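Local coordinates for protein serine protease pet (Escherichia coli, PDB 4OM9) that acts as a secreted autotransporter enterotoxin, a serine protease that probably cleaves the host cytoskeletal protein alpha-fodrin, at residues 172-177 with 193-198; 226-231 with 238-243; 852-857 with 890-895; 876-881 with 913-918. All blocks are in the same frame, centred on the assembly; numbering follows the deposited sequence.

Contact 1 (172-177 with 193-198); sequences SASLFH and YENDSY
Phe176 and Asn195 face each other as an antiparallel non-hydrogen-bonded pair, their CA atoms 4.1 Å apart. The next pair, His177 with Glu194, is hydrogen-bonded in both directions: His177 N gives to Glu194 O, and Glu194 N gives to His177 O. The strands are strongly twisted, with 128° between their directions. After Asn195 the second segment leaves the sheet, but Asp196 N still bonds to Leu175 O at 3.0 Å. Both strands belong to one beta hairpin, 172-185 with 188-195, in the protease domain. The main aromatic contact is diagonal. The Phe176 and Tyr193 rings form an offset stack with centroids 4.1 Å apart and planes at 9°. Tyr193 CD2 lies over the centre of the Phe176 ring, and Phe176 CG over that of Tyr193. Phe176 CB makes a CH-pi contact with the same Tyr193 face, 3.7 Å from its centroid. Tyr193 OH is bonded to Arg149 of strand 143-151. His177 and Glu194 lie side by side. Glu194 CG is anti to the backbone N (chi1 178°), and the extended chain beyond it carries the carboxylate out beside the imidazole. His177 NE2 gives to Glu194 OE1 at 2.9 Å, in the ring plane but from above the carboxylate plane. Glu194 O sits over one face of the imidazole. Leu175 CD2 packs on Asp196 CB at 3.7 Å. The other carboxylate oxygen, Glu194 OE2, makes a salt bridge to Lys239. Glu194 thus joins a histidine to a lysine, and these neighbours would be expected to stabilise its negative charge.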
loop_
_atom_site.group_PDB
_atom_site.type_symbol
_atom_site.label_atom_id
_atom_site.label_comp_id
_atom_site.label_asym_id
_atom_site.label_seq_id
_atom_site.Cartn_x
_atom_site.Cartn_y
_atom_site.Cartn_z
ATOM N N SER A 172 -17.819 21.359 0.335
ATOM C CA SER A 172 -18.535 20.547 -0.656
ATOM C C SER A 172 -18.392 21.043 -2.114
ATOM O O SER A 172 -18.241 22.229 -2.372
ATOM C CB SER A 172 -20.016 20.463 -0.276
ATOM O OG SER A 172 -20.617 21.740 -0.263
ATOM N N ALA A 173 -18.459 20.122 -3.067
ATOM C CA ALA A 173 -18.121 20.440 -4.441
ATOM C C ALA A 173 -19.344 20.542 -5.336
ATOM O O ALA A 173 -20.310 19.809 -5.160
ATOM C CB ALA A 173 -17.191 19.416 -4.986
ATOM N N SER A 174 -19.284 21.447 -6.307
ATOM C CA SER A 174 -20.338 21.571 -7.315
ATOM C C SER A 174 -19.749 21.279 -8.668
ATOM O O SER A 174 -18.609 21.647 -8.940
ATOM C CB SER A 174 -20.960 22.957 -7.313
ATOM O OG SER A 174 -21.519 23.261 -6.047
ATOM N N LEU A 175 -20.512 20.581 -9.499
ATOM C CA LEU A 175 -20.123 20.346 -10.877
ATOM C C LEU A 175 -21.062 21.167 -11.743
ATOM O O LEU A 175 -22.264 21.213 -11.464
ATOM C CB LEU A 175 -20.206 18.869 -11.235
ATOM C CG LEU A 175 -20.121 18.538 -12.727
ATOM C CD1 LEU A 175 -18.682 18.583 -13.161
ATOM C CD2 LEU A 175 -20.766 17.166 -13.058
ATOM N N PHE A 176 -20.546 21.804 -12.790
ATOM C CA PHE A 176 -21.390 22.710 -13.574
ATOM C C PHE A 176 -21.050 22.754 -15.061
ATOM O O PHE A 176 -19.966 22.350 -15.480
ATOM C CB PHE A 176 -21.306 24.128 -12.981
ATOM C CG PHE A 176 -19.934 24.738 -13.057
ATOM C CD1 PHE A 176 -19.430 25.221 -14.264
ATOM C CD2 PHE A 176 -19.145 24.828 -11.925
ATOM C CE1 PHE A 176 -18.170 25.740 -14.335
ATOM C CE2 PHE A 176 -17.878 25.365 -11.993
ATOM C CZ PHE A 176 -17.390 25.822 -13.198
ATOM N N HIS A 177 -21.972 23.294 -15.846
ATOM C CA HIS A 177 -21.694 23.667 -17.232
ATOM C C HIS A 177 -21.941 25.161 -17.408
ATOM O O HIS A 177 -22.878 25.701 -16.829
ATOM C CB HIS A 177 -22.562 22.859 -18.203
ATOM C CG HIS A 177 -24.018 22.831 -17.837
ATOM N ND1 HIS A 177 -24.535 21.950 -16.913
ATOM C CD2 HIS A 177 -25.065 23.563 -18.294
ATOM C CE1 HIS A 177 -25.843 22.147 -16.802
ATOM N NE2 HIS A 177 -26.185 23.118 -17.626
ATOM N N TYR A 193 -23.261 30.026 -14.773
ATOM C CA TYR A 193 -23.293 28.580 -14.890
ATOM C C TYR A 193 -24.540 27.981 -14.267
ATOM O O TYR A 193 -25.265 28.630 -13.502
ATOM C CB TYR A 193 -22.010 27.941 -14.307
ATOM C CG TYR A 193 -21.865 27.714 -12.793
ATOM C CD1 TYR A 193 -22.777 26.938 -12.079
ATOM C CD2 TYR A 193 -20.737 28.172 -12.111
ATOM C CE1 TYR A 193 -22.614 26.681 -10.726
ATOM C CE2 TYR A 193 -20.555 27.917 -10.741
ATOM C CZ TYR A 193 -21.506 27.167 -10.060
ATOM O OH TYR A 193 -21.379 26.897 -8.717
ATOM N N GLU A 194 -24.769 26.726 -14.637
ATOM C CA GLU A 194 -25.850 25.917 -14.122
ATOM C C GLU A 194 -25.249 24.585 -13.662
ATOM O O GLU A 194 -24.356 24.040 -14.320
ATOM C CB GLU A 194 -26.915 25.711 -15.198
ATOM C CG GLU A 194 -28.092 24.827 -14.814
ATOM C CD GLU A 194 -29.063 24.645 -15.978
ATOM O OE1 GLU A 194 -28.871 23.693 -16.763
ATOM O OE2 GLU A 194 -30.003 25.462 -16.114
ATOM N N ASN A 195 -25.718 24.077 -12.527
ATOM C CA ASN A 195 -25.215 22.798 -12.031
ATOM C C ASN A 195 -25.692 21.601 -12.840
ATOM O O ASN A 195 -26.700 21.675 -13.548
ATOM C CB ASN A 195 -25.615 22.604 -10.584
ATOM C CG ASN A 195 -24.793 23.435 -9.660
ATOM O OD1 ASN A 195 -23.758 22.983 -9.150
ATOM N ND2 ASN A 195 -25.219 24.668 -9.451
ATOM N N ASP A 196 -24.940 20.511 -12.744
ATOM C CA ASP A 196 -25.402 19.215 -13.229
ATOM C C ASP A 196 -26.724 18.879 -12.540
ATOM O O ASP A 196 -26.883 19.126 -11.338
ATOM C CB ASP A 196 -24.344 18.136 -12.944
ATOM C CG ASP A 196 -24.721 16.777 -13.502
ATOM O OD1 ASP A 196 -24.464 16.565 -14.700
ATOM O OD2 ASP A 196 -25.249 15.927 -12.743
ATOM N N SER A 197 -27.667 18.314 -13.285
ATOM C CA SER A 197 -28.989 18.017 -12.730
ATOM C C SER A 197 -29.022 16.756 -11.851
ATOM O O SER A 197 -29.997 16.517 -11.159
ATOM C CB SER A 197 -30.028 17.882 -13.853
ATOM O OG SER A 197 -29.775 16.750 -14.665
ATOM N N TYR A 198 -27.962 15.961 -11.858
ATOM C CA TYR A 198 -27.934 14.767 -11.013
ATOM C C TYR A 198 -26.986 14.976 -9.834
ATOM O O TYR A 198 -27.353 14.778 -8.668
ATOM C CB TYR A 198 -27.520 13.535 -11.823
ATOM C CG TYR A 198 -28.629 12.930 -12.679
ATOM C CD1 TYR A 198 -29.449 13.731 -13.473
ATOM C CD2 TYR A 198 -28.840 11.559 -12.706
ATOM C CE1 TYR A 198 -30.460 13.180 -14.257
ATOM C CE2 TYR A 198 -29.844 10.992 -13.490
ATOM C CZ TYR A 198 -30.649 11.806 -14.263
ATOM O OH TYR A 198 -31.646 11.243 -15.040
#

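Contact 2 (226-231 with 238-243); sequences GTTHGI and QKTYVT
A classic beta bulge in a hairpin brings His229 and Gly230 together opposite Tyr241. Tyr241 O accepts from His229 N at 2.7 Å and, weakly, from Gly230 N at 3.4 Å. Tyr241 N gives to Gly230 O in a nearly straight bond (173°). The register therefore slips by one residue between Thr228 with Val242 and Gly230 with Tyr241. Before the bulge, Thr227 and Thr243 form a hydrogen-bonded pair through N and O of both residues. The hairpin, strands 221-232 and 239-244, is part of the antiparallel sheet of the protease domain, a member of the PA clan. The Thr228 and Thr240 side chains share one face and touch methyl to methyl, CG2 to CG2, at 3.7 Å. In both, CG2 is anti to the backbone N. Val242 CG1 reaches over the neighbouring backbone to 3.3 Å from Thr227 N. The Tyr241 side chain is on the other face, and the edge of its ring, CD1, lies 3.5 Å from Gly230 O, which is in the ring plane. His229 CB comes within 3.6 Å of Thr243 OG1. His229 ND1 is bonded to Asp101, and Thr243 OG1 to Asn100 O. Gly226 CA approaches Thr243 O at 3.1 Å in a CA-H...O contact.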
loop_
_atom_site.group_PDB
_atom_site.type_symbol
_atom_site.label_atom_id
_atom_site.label_comp_id
_atom_site.label_asym_id
_atom_site.label_seq_id
_atom_site.Cartn_x
_atom_site.Cartn_y
_atom_site.Cartn_z
ATOM N N GLY A 226 -12.485 32.166 -11.891
ATOM C CA GLY A 226 -12.828 33.371 -11.163
ATOM C C GLY A 226 -13.370 33.001 -9.798
ATOM O O GLY A 226 -13.062 31.930 -9.283
ATOM N N THR A 227 -14.202 33.877 -9.237
ATOM C CA THR A 227 -14.703 33.724 -7.878
ATOM C C THR A 227 -16.200 33.964 -7.852
ATOM O O THR A 227 -16.735 34.807 -8.601
ATOM C CB THR A 227 -13.997 34.695 -6.889
ATOM O OG1 THR A 227 -14.070 36.033 -7.391
ATOM C CG2 THR A 227 -12.561 34.329 -6.767
ATOM N N THR A 228 -16.883 33.239 -6.982
ATOM C CA THR A 228 -18.337 33.211 -7.029
ATOM C C THR A 228 -18.992 34.504 -6.549
ATOM O O THR A 228 -18.810 34.917 -5.406
ATOM C CB THR A 228 -18.859 32.050 -6.207
ATOM O OG1 THR A 228 -18.312 30.847 -6.741
ATOM C CG2 THR A 228 -20.373 31.988 -6.249
ATOM N N HIS A 229 -19.789 35.107 -7.428
ATOM C CA HIS A 229 -20.408 36.417 -7.164
ATOM C C HIS A 229 -21.832 36.371 -6.618
ATOM O O HIS A 229 -22.162 37.101 -5.687
ATOM C CB HIS A 229 -20.424 37.267 -8.425
ATOM C CG HIS A 229 -21.220 38.524 -8.280
ATOM N ND1 HIS A 229 -20.714 39.662 -7.686
ATOM C CD2 HIS A 229 -22.491 38.825 -8.636
ATOM C CE1 HIS A 229 -21.634 40.605 -7.685
ATOM N NE2 HIS A 229 -22.726 40.124 -8.257
ATOM N N GLY A 230 -22.692 35.554 -7.220
ATOM C CA GLY A 230 -24.073 35.460 -6.759
ATOM C C GLY A 230 -24.944 34.505 -7.548
ATOM O O GLY A 230 -24.466 33.850 -8.467
ATOM N N ILE A 231 -26.224 34.432 -7.186
ATOM C CA ILE A 231 -27.163 33.542 -7.858
ATOM C C ILE A 231 -28.456 34.226 -8.328
ATOM O O ILE A 231 -28.828 35.290 -7.836
ATOM C CB ILE A 231 -27.572 32.348 -6.951
ATOM C CG1 ILE A 231 -28.685 32.748 -5.976
ATOM C CG2 ILE A 231 -26.362 31.776 -6.211
ATOM C CD1 ILE A 231 -28.271 33.779 -4.959
ATOM N N GLN A 238 -31.174 26.936 -11.087
ATOM C CA GLN A 238 -30.469 28.037 -10.428
ATOM C C GLN A 238 -29.213 28.380 -11.207
ATOM O O GLN A 238 -28.463 27.498 -11.618
ATOM C CB GLN A 238 -30.102 27.671 -8.988
ATOM C CG GLN A 238 -29.361 28.769 -8.215
ATOM C CD GLN A 238 -28.483 28.210 -7.096
ATOM O OE1 GLN A 238 -27.506 27.514 -7.361
ATOM N NE2 GLN A 238 -28.839 28.499 -5.843
ATOM N N LYS A 239 -29.017 29.661 -11.464
ATOM C CA LYS A 239 -27.837 30.103 -12.160
ATOM C C LYS A 239 -26.846 30.679 -11.145
ATOM O O LYS A 239 -27.250 31.300 -10.142
ATOM C CB LYS A 239 -28.208 31.147 -13.215
ATOM C CG LYS A 239 -29.179 30.676 -14.296
ATOM C CD LYS A 239 -28.439 29.860 -15.364
ATOM C CE LYS A 239 -29.323 29.401 -16.524
ATOM N NZ LYS A 239 -30.412 28.494 -16.086
ATOM N N THR A 240 -25.554 30.499 -11.400
ATOM C CA THR A 240 -24.543 31.158 -10.581
ATOM C C THR A 240 -23.651 32.076 -11.416
ATOM O O THR A 240 -23.259 31.741 -12.528
ATOM C CB THR A 240 -23.670 30.131 -9.838
ATOM O OG1 THR A 240 -24.508 29.313 -9.016
ATOM C CG2 THR A 240 -22.658 30.838 -8.965
ATOM N N TYR A 241 -23.325 33.237 -10.878
ATOM C CA TYR A 241 -22.466 34.146 -11.603
ATOM C C TYR A 241 -21.082 34.170 -10.986
ATOM O O TYR A 241 -20.934 34.243 -9.772
ATOM C CB TYR A 241 -23.084 35.545 -11.639
ATOM C CG TYR A 241 -24.433 35.493 -12.288
ATOM C CD1 TYR A 241 -25.544 35.067 -11.568
ATOM C CD2 TYR A 241 -24.595 35.803 -13.628
ATOM C CE1 TYR A 241 -26.776 34.984 -12.147
ATOM C CE2 TYR A 241 -25.839 35.716 -14.220
ATOM C CZ TYR A 241 -26.922 35.310 -13.466
ATOM O OH TYR A 241 -28.177 35.208 -14.022
ATOM N N VAL A 242 -20.084 34.077 -11.855
ATOM C CA VAL A 242 -18.698 34.138 -11.458
ATOM C C VAL A 242 -18.025 35.415 -11.938
ATOM O O VAL A 242 -18.039 35.730 -13.135
ATOM C CB VAL A 242 -17.911 32.953 -12.004
ATOM C CG1 VAL A 242 -16.537 32.903 -11.350
ATOM C CG2 VAL A 242 -18.687 31.647 -11.784
ATOM N N THR A 243 -17.429 36.143 -11.000
ATOM C CA THR A 243 -16.557 37.263 -11.349
ATOM C C THR A 243 -15.291 36.700 -11.968
ATOM O O THR A 243 -14.553 35.986 -11.312
ATOM C CB THR A 243 -16.218 38.125 -10.122
ATOM O OG1 THR A 243 -17.407 38.792 -9.684
ATOM C CG2 THR A 243 -15.134 39.158 -10.446
#

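Contact 3 (852-857 with 890-895); sequences MRTNTQ and LNIDLV
Ile892, Met852 and Leu894 bury the most surface here. Ile892 meets Thr854 tip to tip: its CD1 methyl lies 3.8 Å from Thr854 OG1. The same methyl comes closer to the backbone, at 3.3 Å from Thr856 O. Thr854 OG1 is anti to its backbone N (chi1 178°), on the side of Ile892, and is bonded to Gln858 O. The methyl therefore packs on polar atoms without bonding to them. The two segments run roughly antiparallel, their end-to-end directions 161° apart, but they form no beta pairing. Both follow the last assigned strand, 794-796, so they lie in the C-terminal part of the passenger, beyond the assigned strands of its long beta-helix. Met852 and Leu894 make the second cluster. Their CA atoms are 8.2 Å apart. The Met852 chain is extended beyond CG and carries SD to 4.1 Å from Leu894 O, its nearest approach. The leucine side chain lies slightly farther from the sulfur, so the approach is loose. On its other flank the 852-857 segment is held by backbone hydrogen bonds from Met852 and Thr854 to Asp878.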
loop_
_atom_site.group_PDB
_atom_site.type_symbol
_atom_site.label_atom_id
_atom_site.label_comp_id
_atom_site.label_asym_id
_atom_site.label_seq_id
_atom_site.Cartn_x
_atom_site.Cartn_y
_atom_site.Cartn_z
ATOM N N MET A 852 8.266 -54.228 -5.688
ATOM C CA MET A 852 8.009 -54.674 -4.321
ATOM C C MET A 852 9.134 -55.566 -3.800
ATOM O O MET A 852 9.905 -56.123 -4.579
ATOM C CB MET A 852 6.670 -55.412 -4.260
ATOM C CG MET A 852 5.591 -54.743 -5.094
ATOM S SD MET A 852 3.921 -55.061 -4.509
ATOM C CE MET A 852 2.963 -54.070 -5.652
ATOM N N ARG A 853 9.232 -55.702 -2.484
ATOM C CA ARG A 853 10.327 -56.463 -1.895
ATOM C C ARG A 853 9.854 -57.704 -1.149
ATOM O O ARG A 853 8.693 -57.803 -0.762
ATOM C CB ARG A 853 11.135 -55.585 -0.939
ATOM C CG ARG A 853 11.634 -54.286 -1.533
ATOM C CD ARG A 853 12.491 -53.532 -0.526
ATOM N NE ARG A 853 11.813 -53.365 0.759
ATOM C CZ ARG A 853 12.435 -53.121 1.909
ATOM N NH1 ARG A 853 13.757 -53.019 1.942
ATOM N NH2 ARG A 853 11.739 -52.987 3.029
ATOM N N THR A 854 10.780 -58.643 -0.966
ATOM C CA THR A 854 10.610 -59.802 -0.092
ATOM C C THR A 854 11.964 -60.483 0.058
ATOM O O THR A 854 12.822 -60.356 -0.817
ATOM C CB THR A 854 9.588 -60.807 -0.633
ATOM O OG1 THR A 854 9.504 -61.928 0.256
ATOM C CG2 THR A 854 10.002 -61.297 -2.010
ATOM N N ASN A 855 12.173 -61.184 1.168
ATOM C CA ASN A 855 13.396 -61.969 1.315
ATOM C C ASN A 855 13.218 -63.377 0.721
ATOM O O ASN A 855 14.062 -63.818 -0.058
ATOM C CB ASN A 855 13.845 -62.031 2.785
ATOM C CG ASN A 855 12.803 -62.646 3.703
ATOM O OD1 ASN A 855 11.907 -61.957 4.195
ATOM N ND2 ASN A 855 12.930 -63.950 3.956
ATOM N N THR A 856 12.119 -64.051 1.066
ATOM C CA THR A 856 11.754 -65.346 0.475
ATOM C C THR A 856 10.449 -65.898 1.039
ATOM O O THR A 856 9.516 -66.210 0.290
ATOM C CB THR A 856 12.844 -66.429 0.688
ATOM O OG1 THR A 856 13.975 -66.142 -0.143
ATOM C CG2 THR A 856 12.307 -67.817 0.324
ATOM N N GLN A 857 10.402 -66.046 2.358
ATOM C CA GLN A 857 9.284 -66.708 3.018
ATOM C C GLN A 857 8.409 -65.680 3.723
ATOM O O GLN A 857 7.409 -66.021 4.354
ATOM C CB GLN A 857 9.799 -67.763 4.008
ATOM C CG GLN A 857 8.854 -68.939 4.249
ATOM C CD GLN A 857 9.538 -70.292 4.066
ATOM O OE1 GLN A 857 10.478 -70.422 3.282
ATOM N NE2 GLN A 857 9.066 -71.301 4.792
ATOM N N LEU A 890 7.982 -68.920 -2.024
ATOM C CA LEU A 890 7.157 -69.923 -2.692
ATOM C C LEU A 890 5.780 -69.363 -3.028
ATOM O O LEU A 890 5.510 -69.009 -4.178
ATOM C CB LEU A 890 7.021 -71.177 -1.826
ATOM C CG LEU A 890 8.298 -71.992 -1.615
ATOM C CD1 LEU A 890 8.054 -73.152 -0.666
ATOM C CD2 LEU A 890 8.828 -72.491 -2.942
ATOM N N ASN A 891 4.912 -69.293 -2.022
ATOM C CA ASN A 891 3.567 -68.753 -2.200
ATOM C C ASN A 891 3.339 -67.500 -1.352
ATOM O O ASN A 891 3.088 -67.582 -0.149
ATOM C CB ASN A 891 2.516 -69.813 -1.867
ATOM C CG ASN A 891 2.756 -71.123 -2.599
ATOM O OD1 ASN A 891 3.530 -71.183 -3.553
ATOM N ND2 ASN A 891 2.088 -72.181 -2.156
ATOM N N ILE A 892 3.433 -66.340 -1.995
ATOM C CA ILE A 892 3.257 -65.054 -1.319
ATOM C C ILE A 892 2.625 -64.019 -2.255
ATOM O O ILE A 892 3.221 -63.620 -3.254
ATOM C CB ILE A 892 4.591 -64.517 -0.781
ATOM C CG1 ILE A 892 5.758 -65.135 -1.548
ATOM C CG2 ILE A 892 4.735 -64.835 0.702
ATOM C CD1 ILE A 892 7.102 -64.516 -1.217
ATOM N N ASP A 893 1.407 -63.605 -1.921
ATOM C CA ASP A 893 0.606 -62.757 -2.794
ATOM C C ASP A 893 1.151 -61.339 -2.893
ATOM O O ASP A 893 1.956 -60.912 -2.065
ATOM C CB ASP A 893 -0.839 -62.728 -2.303
ATOM C CG ASP A 893 -1.475 -64.096 -2.313
ATOM O OD1 ASP A 893 -1.070 -64.923 -3.156
ATOM O OD2 ASP A 893 -2.377 -64.348 -1.484
ATOM N N LEU A 894 0.700 -60.602 -3.903
ATOM C CA LEU A 894 1.202 -59.253 -4.112
ATOM C C LEU A 894 0.088 -58.213 -4.263
ATOM O O LEU A 894 0.338 -57.018 -4.110
ATOM C CB LEU A 894 2.131 -59.221 -5.330
ATOM C CG LEU A 894 3.449 -60.000 -5.205
ATOM C CD1 LEU A 894 4.356 -59.720 -6.394
ATOM C CD2 LEU A 894 4.175 -59.677 -3.905
ATOM N N VAL A 895 -1.133 -58.651 -4.569
ATOM C CA VAL A 895 -2.291 -57.750 -4.523
ATOM C C VAL A 895 -3.522 -58.458 -3.956
ATOM O O VAL A 895 -3.442 -59.617 -3.542
ATOM C CB VAL A 895 -2.664 -57.168 -5.914
ATOM C CG1 VAL A 895 -1.450 -56.568 -6.627
ATOM C CG2 VAL A 895 -3.321 -58.217 -6.759
#

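Contact 4 (876-881 with 913-918); sequences LVDFIE and IGFSDV
Phe915, Ser916 and Val918 touch Asp878 and Phe879 in a surface contact near the C-terminal end of the passenger. Both segments follow the last assigned strand of the beta-helix, 794-796, and neither is a regular strand. Phe915 comes first. Its CB lies 3.3 Å from Asp878 OD2 and 3.5 Å from Asp878 CB. Phe915 CG is anti to the backbone N (chi1 -174°), and the rest of the side chain leads away from Asp878. The two side chains cross at about a right angle, with the carboxylate and ring planes 50° apart. OD2 still reaches the edge of the ring, near its plane, 3.7 Å from Phe915 CD2. Ser916 follows with a lighter touch. Its backbone N is 3.7 Å from Asp878 OD2, and the pair is not a hydrogen bond. Val918 then makes two contacts. Its carbonyl O lies 3.5 Å from Asp878 OD1. Both are acceptors, so they do not bond, and a charged carboxylate would probably be repelled slightly by the carbonyl. The valine side chain turns instead to Phe879, the apolar part of the contact, and the two cross obliquely. Val918 also packs on Tyr938, while Phe879 touches Thr854. Val918 approaches the edge of the Phe879 ring rather than a face: CB lies in the ring plane, 3.8 Å from Phe879 CD2, and CG1 is 3.6 Å from Phe879 CE2.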
loop_
_atom_site.group_PDB
_atom_site.type_symbol
_atom_site.label_atom_id
_atom_site.label_comp_id
_atom_site.label_asym_id
_atom_site.label_seq_id
_atom_site.Cartn_x
_atom_site.Cartn_y
_atom_site.Cartn_z
ATOM N N LEU A 876 6.449 -55.572 -10.734
ATOM C CA LEU A 876 7.804 -56.216 -10.393
ATOM C C LEU A 876 8.297 -56.688 -8.912
ATOM O O LEU A 876 7.442 -57.032 -8.136
ATOM C CB LEU A 876 8.891 -55.333 -10.977
ATOM C CG LEU A 876 8.858 -55.147 -12.480
ATOM C CD1 LEU A 876 8.585 -56.479 -13.127
ATOM C CD2 LEU A 876 7.822 -54.133 -12.916
ATOM N N VAL A 877 9.627 -56.717 -8.549
ATOM C CA VAL A 877 10.196 -57.305 -7.240
ATOM C C VAL A 877 11.731 -57.311 -6.786
ATOM O O VAL A 877 12.560 -57.301 -7.660
ATOM C CB VAL A 877 10.027 -58.830 -7.251
ATOM C CG1 VAL A 877 8.580 -59.277 -7.160
ATOM C CG2 VAL A 877 10.774 -59.432 -8.432
ATOM N N ASP A 878 12.106 -57.453 -5.477
ATOM C CA ASP A 878 13.508 -57.885 -5.019
ATOM C C ASP A 878 14.072 -58.077 -3.511
ATOM O O ASP A 878 13.436 -57.695 -2.553
ATOM C CB ASP A 878 14.600 -57.293 -5.886
ATOM C CG ASP A 878 15.347 -58.361 -6.692
ATOM O OD1 ASP A 878 14.832 -58.818 -7.729
ATOM O OD2 ASP A 878 16.458 -58.745 -6.291
ATOM N N PHE A 879 15.289 -58.650 -3.349
ATOM C CA PHE A 879 15.683 -59.706 -2.353
ATOM C C PHE A 879 16.880 -59.653 -1.338
ATOM O O PHE A 879 17.444 -58.608 -1.108
ATOM C CB PHE A 879 15.907 -61.011 -3.120
ATOM C CG PHE A 879 14.732 -61.466 -3.931
ATOM C CD1 PHE A 879 13.456 -61.412 -3.419
ATOM C CD2 PHE A 879 14.918 -61.962 -5.200
ATOM C CE1 PHE A 879 12.390 -61.831 -4.168
ATOM C CE2 PHE A 879 13.858 -62.389 -5.948
ATOM C CZ PHE A 879 12.595 -62.326 -5.432
ATOM N N ILE A 880 17.242 -60.824 -0.751
ATOM C CA ILE A 880 18.406 -61.004 0.112
ATOM C C ILE A 880 18.675 -62.486 0.391
ATOM O O ILE A 880 19.317 -62.818 1.384
ATOM C CB ILE A 880 18.258 -60.260 1.466
ATOM C CG1 ILE A 880 16.788 -59.967 1.778
ATOM C CG2 ILE A 880 19.077 -58.976 1.470
ATOM C CD1 ILE A 880 16.582 -59.109 3.005
ATOM N N GLU A 881 18.183 -63.372 -0.477
ATOM C CA GLU A 881 18.478 -64.804 -0.357
ATOM C C GLU A 881 19.193 -65.319 -1.605
ATOM O O GLU A 881 18.688 -65.197 -2.724
ATOM C CB GLU A 881 17.205 -65.628 -0.116
ATOM C CG GLU A 881 17.478 -67.068 0.359
ATOM C CD GLU A 881 16.679 -68.134 -0.405
ATOM O OE1 GLU A 881 16.040 -68.980 0.257
ATOM O OE2 GLU A 881 16.711 -68.144 -1.655
ATOM N N ILE A 913 14.834 -55.865 -15.958
ATOM C CA ILE A 913 16.176 -55.759 -15.402
ATOM C C ILE A 913 16.148 -56.131 -13.922
ATOM O O ILE A 913 16.989 -56.894 -13.445
ATOM C CB ILE A 913 16.755 -54.337 -15.568
ATOM C CG1 ILE A 913 16.675 -53.888 -17.028
ATOM C CG2 ILE A 913 18.192 -54.284 -15.072
ATOM C CD1 ILE A 913 17.512 -54.720 -17.973
ATOM N N GLY A 914 15.163 -55.594 -13.209
ATOM C CA GLY A 914 15.009 -55.849 -11.789
ATOM C C GLY A 914 16.176 -55.313 -10.985
ATOM O O GLY A 914 16.835 -54.353 -11.386
ATOM N N PHE A 915 16.430 -55.935 -9.840
ATOM C CA PHE A 915 17.585 -55.586 -9.027
ATOM C C PHE A 915 18.779 -56.441 -9.438
ATOM O O PHE A 915 19.498 -56.105 -10.379
ATOM C CB PHE A 915 17.273 -55.764 -7.540
ATOM C CG PHE A 915 18.369 -55.293 -6.625
ATOM C CD1 PHE A 915 18.654 -53.941 -6.501
ATOM C CD2 PHE A 915 19.104 -56.198 -5.878
ATOM C CE1 PHE A 915 19.660 -53.502 -5.658
ATOM C CE2 PHE A 915 20.109 -55.768 -5.033
ATOM C CZ PHE A 915 20.387 -54.418 -4.922
ATOM N N SER A 916 18.977 -57.555 -8.742
ATOM C CA SER A 916 20.073 -58.464 -9.055
ATOM C C SER A 916 19.740 -59.325 -10.268
ATOM O O SER A 916 18.973 -58.917 -11.141
ATOM C CB SER A 916 20.398 -59.352 -7.851
ATOM O OG SER A 916 20.877 -58.582 -6.763
ATOM N N ASP A 917 20.318 -60.519 -10.317
ATOM C CA ASP A 917 20.089 -61.431 -11.430
ATOM C C ASP A 917 18.996 -62.443 -11.111
ATOM O O ASP A 917 18.967 -63.532 -11.677
ATOM C CB ASP A 917 21.382 -62.162 -11.798
ATOM C CG ASP A 917 22.417 -61.240 -12.414
ATOM O OD1 ASP A 917 22.374 -60.025 -12.131
ATOM O OD2 ASP A 917 23.274 -61.732 -13.180
ATOM N N VAL A 918 18.094 -62.078 -10.206
ATOM C CA VAL A 918 17.027 -62.980 -9.794
ATOM C C VAL A 918 15.673 -62.518 -10.321
ATOM O O VAL A 918 15.146 -61.498 -9.884
ATOM C CB VAL A 918 16.953 -63.101 -8.263
ATOM C CG1 VAL A 918 16.149 -64.327 -7.874
ATOM C CG2 VAL A 918 18.351 -63.176 -7.670
#

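How the contacts relate
Contacts 1 and 2 lie in the protease domain, and contacts 3 and 4 near the C-terminal end, on the other side of the chain's centre; the centres of contacts 1 and 3 are about 89 Å apart. Contact 1 is buried, contacts 2 and 3 are partly buried, and contact 4 is at the surface. Contacts 1 and 2 each hold one hairpin of the same sheet. Strands 188-195 and 239-244 are neighbours in it, linked by Tyr193 N with Thr240 O. Contacts 3 and 4 touch where segments 852-857 and 876-881 meet, and their segments alternate along the chain. The first two rest on backbone hydrogen bonds, the last two on van der Waals packing.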